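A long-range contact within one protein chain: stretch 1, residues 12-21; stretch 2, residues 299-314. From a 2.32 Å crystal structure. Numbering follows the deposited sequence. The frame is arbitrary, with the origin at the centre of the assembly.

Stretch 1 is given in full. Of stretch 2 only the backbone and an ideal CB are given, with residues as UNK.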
ATOM      1  N   GLU A  12     -14.977  -9.458 -14.851  1.00 23.88           N
ATOM      2  CA  GLU A  12     -15.855  -8.813 -15.831  1.00 26.75           C
ATOM      3  C   GLU A  12     -17.259  -9.377 -15.824  1.00 28.05           C
ATOM      4  O   GLU A  12     -18.221  -8.666 -16.101  1.00 27.68           O
ATOM      5  CB  GLU A  12     -15.270  -8.912 -17.256  1.00 26.85           C
ATOM      6  CG  GLU A  12     -14.015  -8.038 -17.423  1.00 29.01           C
ATOM      7  CD  GLU A  12     -13.528  -7.903 -18.854  1.00 28.96           C
ATOM      8  OE1 GLU A  12     -14.238  -8.338 -19.782  1.00 28.93           O
ATOM      9  OE2 GLU A  12     -12.432  -7.331 -19.038  1.00 28.10           O
ATOM     10  N   SER A  13     -17.382 -10.648 -15.477  1.00 28.14           N
ATOM     11  CA  SER A  13     -18.687 -11.270 -15.444  1.00 29.84           C
ATOM     12  C   SER A  13     -19.290 -11.250 -14.038  1.00 30.78           C
ATOM     13  O   SER A  13     -20.307 -11.915 -13.795  1.00 32.30           O
ATOM     14  CB  SER A  13     -18.590 -12.729 -15.905  1.00 29.50           C
ATOM     15  OG  SER A  13     -18.026 -13.575 -14.892  1.00 27.83           O
ATOM     16  N   LEU A  14     -18.686 -10.497 -13.122  1.00 29.69           N
ATOM     17  CA  LEU A  14     -19.160 -10.477 -11.736  1.00 29.43           C
ATOM     18  C   LEU A  14     -19.756  -9.183 -11.194  1.00 30.12           C
ATOM     19  O   LEU A  14     -20.138  -9.135 -10.028  1.00 30.13           O
ATOM     20  CB  LEU A  14     -18.025 -10.939 -10.804  1.00 29.87           C
ATOM     21  CG  LEU A  14     -17.945 -12.405 -10.339  1.00 30.57           C
ATOM     22  CD1 LEU A  14     -18.664 -13.288 -11.302  1.00 30.68           C
ATOM     23  CD2 LEU A  14     -16.488 -12.838 -10.165  1.00 31.28           C
ATOM     24  N   ILE A  15     -19.810  -8.137 -12.014  1.00 29.61           N
ATOM     25  CA  ILE A  15     -20.404  -6.866 -11.597  1.00 30.11           C
ATOM     26  C   ILE A  15     -21.092  -6.235 -12.770  1.00 28.72           C
ATOM     27  O   ILE A  15     -20.649  -6.330 -13.907  1.00 28.79           O
ATOM     28  CB  ILE A  15     -19.421  -5.735 -11.137  1.00 30.91           C
ATOM     29  CG1 ILE A  15     -18.748  -6.017  -9.812  1.00 32.89           C
ATOM     30  CG2 ILE A  15     -20.242  -4.489 -10.784  1.00 31.49           C
ATOM     31  CD1 ILE A  15     -18.461  -4.675  -9.057  1.00 32.34           C
ATOM     32  N   SER A  16     -22.147  -5.530 -12.432  1.00 27.85           N
ATOM     33  CA  SER A  16     -22.993  -4.800 -13.359  1.00 28.09           C
ATOM     34  C   SER A  16     -22.616  -3.323 -13.241  1.00 25.01           C
ATOM     35  O   SER A  16     -22.168  -2.900 -12.186  1.00 24.90           O
ATOM     36  CB  SER A  16     -24.448  -4.968 -12.906  1.00 27.03           C
ATOM     37  OG  SER A  16     -25.300  -4.451 -13.880  1.00 33.54           O
ATOM     38  N   MET A  17     -22.827  -2.535 -14.290  1.00 23.94           N
ATOM     39  CA  MET A  17     -22.521  -1.118 -14.199  1.00 23.83           C
ATOM     40  C   MET A  17     -23.462  -0.567 -13.144  1.00 24.48           C
ATOM     41  O   MET A  17     -23.102   0.320 -12.389  1.00 24.33           O
ATOM     42  CB  MET A  17     -22.765  -0.401 -15.527  1.00 23.50           C
ATOM     43  CG  MET A  17     -22.758   1.157 -15.406  1.00 20.70           C
ATOM     44  SD  MET A  17     -21.241   1.804 -14.696  1.00 21.89           S
ATOM     45  CE  MET A  17     -20.118   1.919 -16.089  1.00 21.83           C
ATOM     46  N   ASP A  18     -24.676  -1.104 -13.090  1.00 24.96           N
ATOM     47  CA  ASP A  18     -25.631  -0.658 -12.093  1.00 25.10           C
ATOM     48  C   ASP A  18     -25.136  -1.036 -10.701  1.00 24.41           C
ATOM     49  O   ASP A  18     -25.187  -0.228  -9.789  1.00 24.94           O
ATOM     50  CB  ASP A  18     -27.008  -1.270 -12.365  1.00 29.46           C
ATOM     51  CG  ASP A  18     -27.788  -0.493 -13.416  1.00 31.45           C
ATOM     52  OD1 ASP A  18     -28.177  -1.090 -14.435  1.00 35.66           O
ATOM     53  OD2 ASP A  18     -28.015   0.719 -13.218  1.00 33.75           O
ATOM     54  N   GLU A  19     -24.643  -2.257 -10.531  1.00 23.55           N
ATOM     55  CA  GLU A  19     -24.139  -2.649  -9.219  1.00 23.08           C
ATOM     56  C   GLU A  19     -22.993  -1.697  -8.852  1.00 22.34           C
ATOM     57  O   GLU A  19     -22.929  -1.188  -7.744  1.00 21.85           O
ATOM     58  CB  GLU A  19     -23.619  -4.089  -9.237  1.00 22.94           C
ATOM     59  CG  GLU A  19     -24.699  -5.155  -9.267  1.00 23.52           C
ATOM     60  CD  GLU A  19     -24.104  -6.545  -9.365  1.00 27.09           C
ATOM     61  OE1 GLU A  19     -23.280  -6.765 -10.296  1.00 24.12           O
ATOM     62  OE2 GLU A  19     -24.462  -7.405  -8.516  1.00 27.28           O
ATOM     63  N   ALA A  20     -22.113  -1.447  -9.816  1.00 20.61           N
ATOM     64  CA  ALA A  20     -20.964  -0.562  -9.609  1.00 20.47           C
ATOM     65  C   ALA A  20     -21.440   0.827  -9.206  1.00 19.43           C
ATOM     66  O   ALA A  20     -20.861   1.443  -8.311  1.00 19.57           O
ATOM     67  CB  ALA A  20     -20.111  -0.478 -10.900  1.00 18.11           C
ATOM     68  N   MET A  21     -22.494   1.310  -9.866  1.00 19.19           N
ATOM     69  CA  MET A  21     -23.037   2.631  -9.557  1.00 20.70           C
ATOM     70  C   MET A  21     -23.615   2.735  -8.158  1.00 20.86           C
ATOM     71  O   MET A  21     -23.430   3.749  -7.473  1.00 19.43           O
ATOM     72  CB  MET A  21     -24.099   3.056 -10.587  1.00 21.24           C
ATOM     73  CG  MET A  21     -23.479   3.627 -11.881  1.00 24.08           C
ATOM     74  SD  MET A  21     -24.560   3.844 -13.314  1.00 26.89           S
ATOM     75  CE  MET A  21     -25.228   5.410 -12.911  1.00 23.69           C
ATOM     76  N   UNK A 299     -15.282  -0.936  -2.345  1.00 21.17           N
ATOM     77  CA  UNK A 299     -16.741  -1.089  -2.466  1.00 20.83           C
ATOM     78  C   UNK A 299     -17.039  -2.021  -3.633  1.00 21.16           C
ATOM     79  O   UNK A 299     -17.742  -3.029  -3.509  1.00 22.86           O
ATOM     80  CB  UNK A 299     -17.429   0.263  -2.664  1.00 20.83           C
ATOM     81  N   UNK A 300     -16.473  -1.689  -4.774  1.00 20.36           N
ATOM     82  CA  UNK A 300     -16.688  -2.491  -5.938  1.00 19.42           C
ATOM     83  C   UNK A 300     -16.088  -3.900  -5.822  1.00 18.93           C
ATOM     84  O   UNK A 300     -16.657  -4.849  -6.343  1.00 16.89           O
ATOM     85  CB  UNK A 300     -16.107  -1.770  -7.156  1.00 19.42           C
ATOM     86  N   UNK A 301     -14.945  -4.049  -5.169  1.00 18.06           N
ATOM     87  CA  UNK A 301     -14.372  -5.382  -5.034  1.00 19.03           C
ATOM     88  C   UNK A 301     -15.266  -6.261  -4.130  1.00 20.53           C
ATOM     89  O   UNK A 301     -15.361  -7.491  -4.317  1.00 20.03           O
ATOM     90  CB  UNK A 301     -12.954  -5.293  -4.467  1.00 19.03           C
ATOM     91  N   UNK A 302     -15.927  -5.631  -3.159  1.00 23.01           N
ATOM     92  CA  UNK A 302     -16.832  -6.360  -2.275  1.00 24.36           C
ATOM     93  C   UNK A 302     -17.959  -7.015  -3.088  1.00 25.29           C
ATOM     94  O   UNK A 302     -18.376  -8.148  -2.812  1.00 25.94           O
ATOM     95  CB  UNK A 302     -17.412  -5.423  -1.214  1.00 24.36           C
ATOM     96  N   UNK A 303     -18.466  -6.299  -4.083  1.00 24.91           N
ATOM     97  CA  UNK A 303     -19.539  -6.839  -4.904  1.00 23.75           C
ATOM     98  C   UNK A 303     -19.068  -8.000  -5.762  1.00 24.54           C
ATOM     99  O   UNK A 303     -19.790  -8.979  -5.929  1.00 24.12           O
ATOM    100  CB  UNK A 303     -20.126  -5.741  -5.793  1.00 23.75           C
ATOM    101  N   UNK A 304     -17.869  -7.874  -6.328  1.00 23.85           N
ATOM    102  CA  UNK A 304     -17.281  -8.923  -7.154  1.00 22.81           C
ATOM    103  C   UNK A 304     -17.027 -10.168  -6.306  1.00 23.81           C
ATOM    104  O   UNK A 304     -17.244 -11.311  -6.757  1.00 22.52           O
ATOM    105  CB  UNK A 304     -15.983  -8.439  -7.802  1.00 22.81           C
ATOM    106  N   UNK A 305     -16.538  -9.956  -5.082  1.00 23.76           N
ATOM    107  CA  UNK A 305     -16.232 -11.100  -4.219  1.00 25.82           C
ATOM    108  C   UNK A 305     -17.499 -11.896  -3.837  1.00 25.49           C
ATOM    109  O   UNK A 305     -17.525 -13.106  -3.974  1.00 26.27           O
ATOM    110  CB  UNK A 305     -15.521 -10.616  -2.953  1.00 25.82           C
ATOM    111  N   UNK A 306     -18.544 -11.218  -3.390  1.00 26.41           N
ATOM    112  CA  UNK A 306     -19.777 -11.893  -3.005  1.00 28.23           C
ATOM    113  C   UNK A 306     -20.454 -12.508  -4.217  1.00 29.57           C
ATOM    114  O   UNK A 306     -21.028 -13.586  -4.119  1.00 31.98           O
ATOM    115  CB  UNK A 306     -20.728 -10.920  -2.305  1.00 28.23           C
ATOM    116  N   UNK A 307     -20.385 -11.859  -5.372  1.00 28.55           N
ATOM    117  CA  UNK A 307     -21.003 -12.468  -6.530  1.00 26.51           C
ATOM    118  C   UNK A 307     -20.190 -13.671  -6.959  1.00 27.07           C
ATOM    119  O   UNK A 307     -20.711 -14.578  -7.591  1.00 27.22           O
ATOM    120  CB  UNK A 307     -21.134 -11.462  -7.676  1.00 26.51           C
ATOM    121  N   UNK A 308     -18.903 -13.663  -6.636  1.00 27.61           N
ATOM    122  CA  UNK A 308     -18.033 -14.758  -6.990  1.00 28.61           C
ATOM    123  C   UNK A 308     -18.380 -15.988  -6.125  1.00 30.61           C
ATOM    124  O   UNK A 308     -18.420 -17.115  -6.635  1.00 32.17           O
ATOM    125  CB  UNK A 308     -16.568 -14.354  -6.816  1.00 28.61           C
ATOM    126  N   UNK A 309     -18.622 -15.795  -4.826  1.00 31.34           N
ATOM    127  CA  UNK A 309     -18.988 -16.934  -3.993  1.00 32.65           C
ATOM    128  C   UNK A 309     -20.280 -17.532  -4.569  1.00 34.85           C
ATOM    129  O   UNK A 309     -20.372 -18.749  -4.799  1.00 35.42           O
ATOM    130  CB  UNK A 309     -19.164 -16.522  -2.530  1.00 32.65           C
ATOM    131  N   UNK A 310     -21.259 -16.667  -4.824  1.00 34.66           N
ATOM    132  CA  UNK A 310     -22.558 -17.083  -5.363  1.00 35.64           C
ATOM    133  C   UNK A 310     -22.528 -17.922  -6.610  1.00 36.15           C
ATOM    134  O   UNK A 310     -23.301 -18.861  -6.718  1.00 37.96           O
ATOM    135  CB  UNK A 310     -23.400 -15.839  -5.654  1.00 35.64           C
ATOM    136  N   UNK A 311     -21.657 -17.597  -7.556  1.00 35.66           N
ATOM    137  CA  UNK A 311     -21.621 -18.353  -8.796  1.00 36.72           C
ATOM    138  C   UNK A 311     -20.502 -19.373  -8.881  1.00 37.20           C
ATOM    139  O   UNK A 311     -20.244 -19.933  -9.951  1.00 36.93           O
ATOM    140  CB  UNK A 311     -21.501 -17.384  -9.974  1.00 36.72           C
ATOM    141  N   UNK A 312     -19.849 -19.626  -7.752  1.00 36.53           N
ATOM    142  CA  UNK A 312     -18.752 -20.593  -7.705  1.00 38.20           C
ATOM    143  C   UNK A 312     -17.685 -20.219  -8.738  1.00 38.20           C
ATOM    144  O   UNK A 312     -17.119 -21.091  -9.409  1.00 39.47           O
ATOM    145  CB  UNK A 312     -19.269 -22.011  -7.956  1.00 38.20           C
ATOM    146  N   UNK A 313     -17.427 -18.924  -8.882  1.00 36.39           N
ATOM    147  CA  UNK A 313     -16.427 -18.468  -9.833  1.00 34.75           C
ATOM    148  C   UNK A 313     -15.083 -18.243  -9.132  1.00 33.48           C
ATOM    149  O   UNK A 313     -15.034 -17.787  -7.969  1.00 31.92           O
ATOM    150  CB  UNK A 313     -16.894 -17.184 -10.522  1.00 34.75           C
ATOM    151  N   UNK A 314     -14.001 -18.562  -9.837  1.00 31.98           N
ATOM    152  CA  UNK A 314     -12.673 -18.366  -9.285  1.00 32.46           C
ATOM    153  C   UNK A 314     -11.891 -19.648  -9.124  1.00 34.11           C
ATOM    154  O   UNK A 314     -12.274 -20.679  -9.664  1.00 37.45           O
ATOM    155  CB  UNK A 314     -12.776 -17.664  -7.930  1.00 32.46           C
TER

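Stretch 2 is helical from 299. Its axis and that of helix 17-21 lie at 133°, with a closest approach of 9.9 Å.

Position 299 has nothing of stretch 1 near its ideal CB. It is A299.

At position 300 the CB points sideways, 4.2 Å from I15 CD1, with A20 nearby. A small or medium apolar side chain would suit. It is V300. Its CG1 lies 3.6 Å from I15 CD1, and its CG2 lies 4.2 Å from A20 CB.

Positions 301 and 302 are unconstrained here. They are A301 and K302; the end of K302 leads away.

Position 303 points toward stretch 1, with its CB 3.8 Å from I15 CD1 and 5.2 Å from E19 CB. Valine, isoleucine, leucine or alanine could fit. It is V303, with CG1 3.7 Å from I15 CG1.

At position 304 the CB points sideways, 4.2 Å from I15 CG1 and 4.4 Å from L14 CB. A compact apolar residue is expected. It is V304. Its CG1 is 3.9 Å from L14 CD2, and its CG2 is 3.2 Å from I15 CG1, a tight contact.

Positions 305 and 306 do not meet stretch 1. They are Y305 and E306.

Position 307 points toward stretch 1. Its CB is 3.5 Å from L14 O and 5.3 Å from E19 OE2. Two acceptors call for a donor, such as asparagine, glutamine, serine or a basic residue. It is N307. Its ND2 donates to L14 O at 2.7 Å and to E19 OE2 at 3.0 Å, both nearly straight. One amide group thus serves both acceptors, while E19 OE1 accepts from S16 N at 2.7 Å.

At position 308 the CB already lies 3.7 Å from L14 CD2, so a small residue suits. It is A308, whose CB makes that contact.

Positions 309 and 310 are out of reach. They are L309 and S310.

Position 311 points toward stretch 1, its CB 5.2 Å from L14 CD1. A long side chain could reach S13 O, and a donor would suit. It is K311. Its NZ is 3.9 Å from S13 O, and a water joins the two through weak hydrogen bonds.

Position 312 has positive phi in a Schellman motif, which favors glycine or asparagine. It is N312.

Position 313 points toward L14, with its CB 4.4 Å from L14 CD1. An apolar residue suits. It is V313, with CG2 4.1 Å from L14 CD1.

At position 314 a CB would jam against the preceding carbonyl O, which calls for glycine. It is G314.

Stretch 2 (299-314) AVAKVVYENALSKNVG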
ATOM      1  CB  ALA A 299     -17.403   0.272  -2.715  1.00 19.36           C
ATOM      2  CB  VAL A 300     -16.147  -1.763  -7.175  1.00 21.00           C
ATOM      3  CG1 VAL A 300     -15.561  -2.758  -8.132  1.00 21.40           C
ATOM      4  CG2 VAL A 300     -17.283  -0.983  -7.856  1.00 17.55           C
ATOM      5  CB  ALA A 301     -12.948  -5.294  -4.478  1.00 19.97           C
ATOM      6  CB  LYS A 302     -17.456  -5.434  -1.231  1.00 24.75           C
ATOM      7  CG  LYS A 302     -18.858  -5.947  -0.824  1.00 24.27           C
ATOM      8  CD  LYS A 302     -19.427  -5.281   0.407  1.00 25.32           C
ATOM      9  CE  LYS A 302     -20.725  -5.977   0.856  1.00 26.28           C
ATOM     10  NZ  LYS A 302     -21.106  -5.540   2.218  1.00 28.78           N
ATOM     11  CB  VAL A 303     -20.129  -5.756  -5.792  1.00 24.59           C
ATOM     12  CG1 VAL A 303     -21.005  -6.387  -6.874  1.00 25.14           C
ATOM     13  CG2 VAL A 303     -20.947  -4.793  -4.938  1.00 22.42           C
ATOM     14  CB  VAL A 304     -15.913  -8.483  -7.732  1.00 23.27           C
ATOM     15  CG1 VAL A 304     -15.144  -9.696  -8.273  1.00 21.99           C
ATOM     16  CG2 VAL A 304     -16.119  -7.450  -8.826  1.00 24.16           C
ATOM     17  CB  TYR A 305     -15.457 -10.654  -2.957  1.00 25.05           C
ATOM     18  CG  TYR A 305     -15.175 -11.782  -1.971  1.00 25.01           C
ATOM     19  CD1 TYR A 305     -15.801 -11.811  -0.730  1.00 24.67           C
ATOM     20  CD2 TYR A 305     -14.328 -12.847  -2.304  1.00 24.53           C
ATOM     21  CE1 TYR A 305     -15.606 -12.877   0.170  1.00 25.54           C
ATOM     22  CE2 TYR A 305     -14.124 -13.913  -1.416  1.00 25.07           C
ATOM     23  CZ  TYR A 305     -14.774 -13.919  -0.177  1.00 24.28           C
ATOM     24  OH  TYR A 305     -14.595 -14.950   0.699  1.00 24.75           O
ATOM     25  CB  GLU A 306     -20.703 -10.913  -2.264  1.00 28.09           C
ATOM     26  CG  GLU A 306     -20.083 -10.485  -0.932  1.00 27.59           C
ATOM     27  CD  GLU A 306     -20.852  -9.427  -0.187  1.00 27.45           C
ATOM     28  OE1 GLU A 306     -20.448  -9.085   0.938  1.00 26.91           O
ATOM     29  OE2 GLU A 306     -21.859  -8.922  -0.716  1.00 32.06           O
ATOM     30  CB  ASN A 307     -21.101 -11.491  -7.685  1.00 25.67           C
ATOM     31  CG  ASN A 307     -22.254 -10.536  -7.535  1.00 23.97           C
ATOM     32  OD1 ASN A 307     -23.192 -10.805  -6.797  1.00 25.94           O
ATOM     33  ND2 ASN A 307     -22.200  -9.424  -8.244  1.00 23.75           N
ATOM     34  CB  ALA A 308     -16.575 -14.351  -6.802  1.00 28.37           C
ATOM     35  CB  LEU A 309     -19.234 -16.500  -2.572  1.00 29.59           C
ATOM     36  CG  LEU A 309     -18.015 -15.806  -1.984  1.00 32.43           C
ATOM     37  CD1 LEU A 309     -18.342 -15.376  -0.572  1.00 30.18           C
ATOM     38  CD2 LEU A 309     -16.807 -16.730  -1.982  1.00 33.33           C
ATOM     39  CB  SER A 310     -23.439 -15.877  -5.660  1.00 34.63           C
ATOM     40  OG  SER A 310     -23.830 -15.293  -4.443  1.00 38.12           O
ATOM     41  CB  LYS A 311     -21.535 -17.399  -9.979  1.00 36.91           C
ATOM     42  CG  LYS A 311     -22.685 -16.430 -10.062  1.00 38.34           C
ATOM     43  CD  LYS A 311     -22.521 -15.562 -11.303  1.00 39.78           C
ATOM     44  CE  LYS A 311     -23.772 -14.757 -11.574  1.00 40.98           C
ATOM     45  NZ  LYS A 311     -23.552 -13.848 -12.727  1.00 44.85           N
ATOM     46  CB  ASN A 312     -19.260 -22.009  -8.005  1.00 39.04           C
ATOM     47  CG  ASN A 312     -18.271 -23.082  -7.569  1.00 41.74           C
ATOM     48  OD1 ASN A 312     -18.215 -24.162  -8.153  1.00 44.03           O
ATOM     49  ND2 ASN A 312     -17.491 -22.790  -6.526  1.00 43.02           N
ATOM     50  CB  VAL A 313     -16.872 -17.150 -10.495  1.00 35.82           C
ATOM     51  CG1 VAL A 313     -15.848 -16.722 -11.559  1.00 36.97           C
ATOM     52  CG2 VAL A 313     -18.260 -17.323 -11.115  1.00 36.52           C
TER
HETATM   53  O   HOH W   1     -20.830 -15.192 -14.078  1.00 44.60           O
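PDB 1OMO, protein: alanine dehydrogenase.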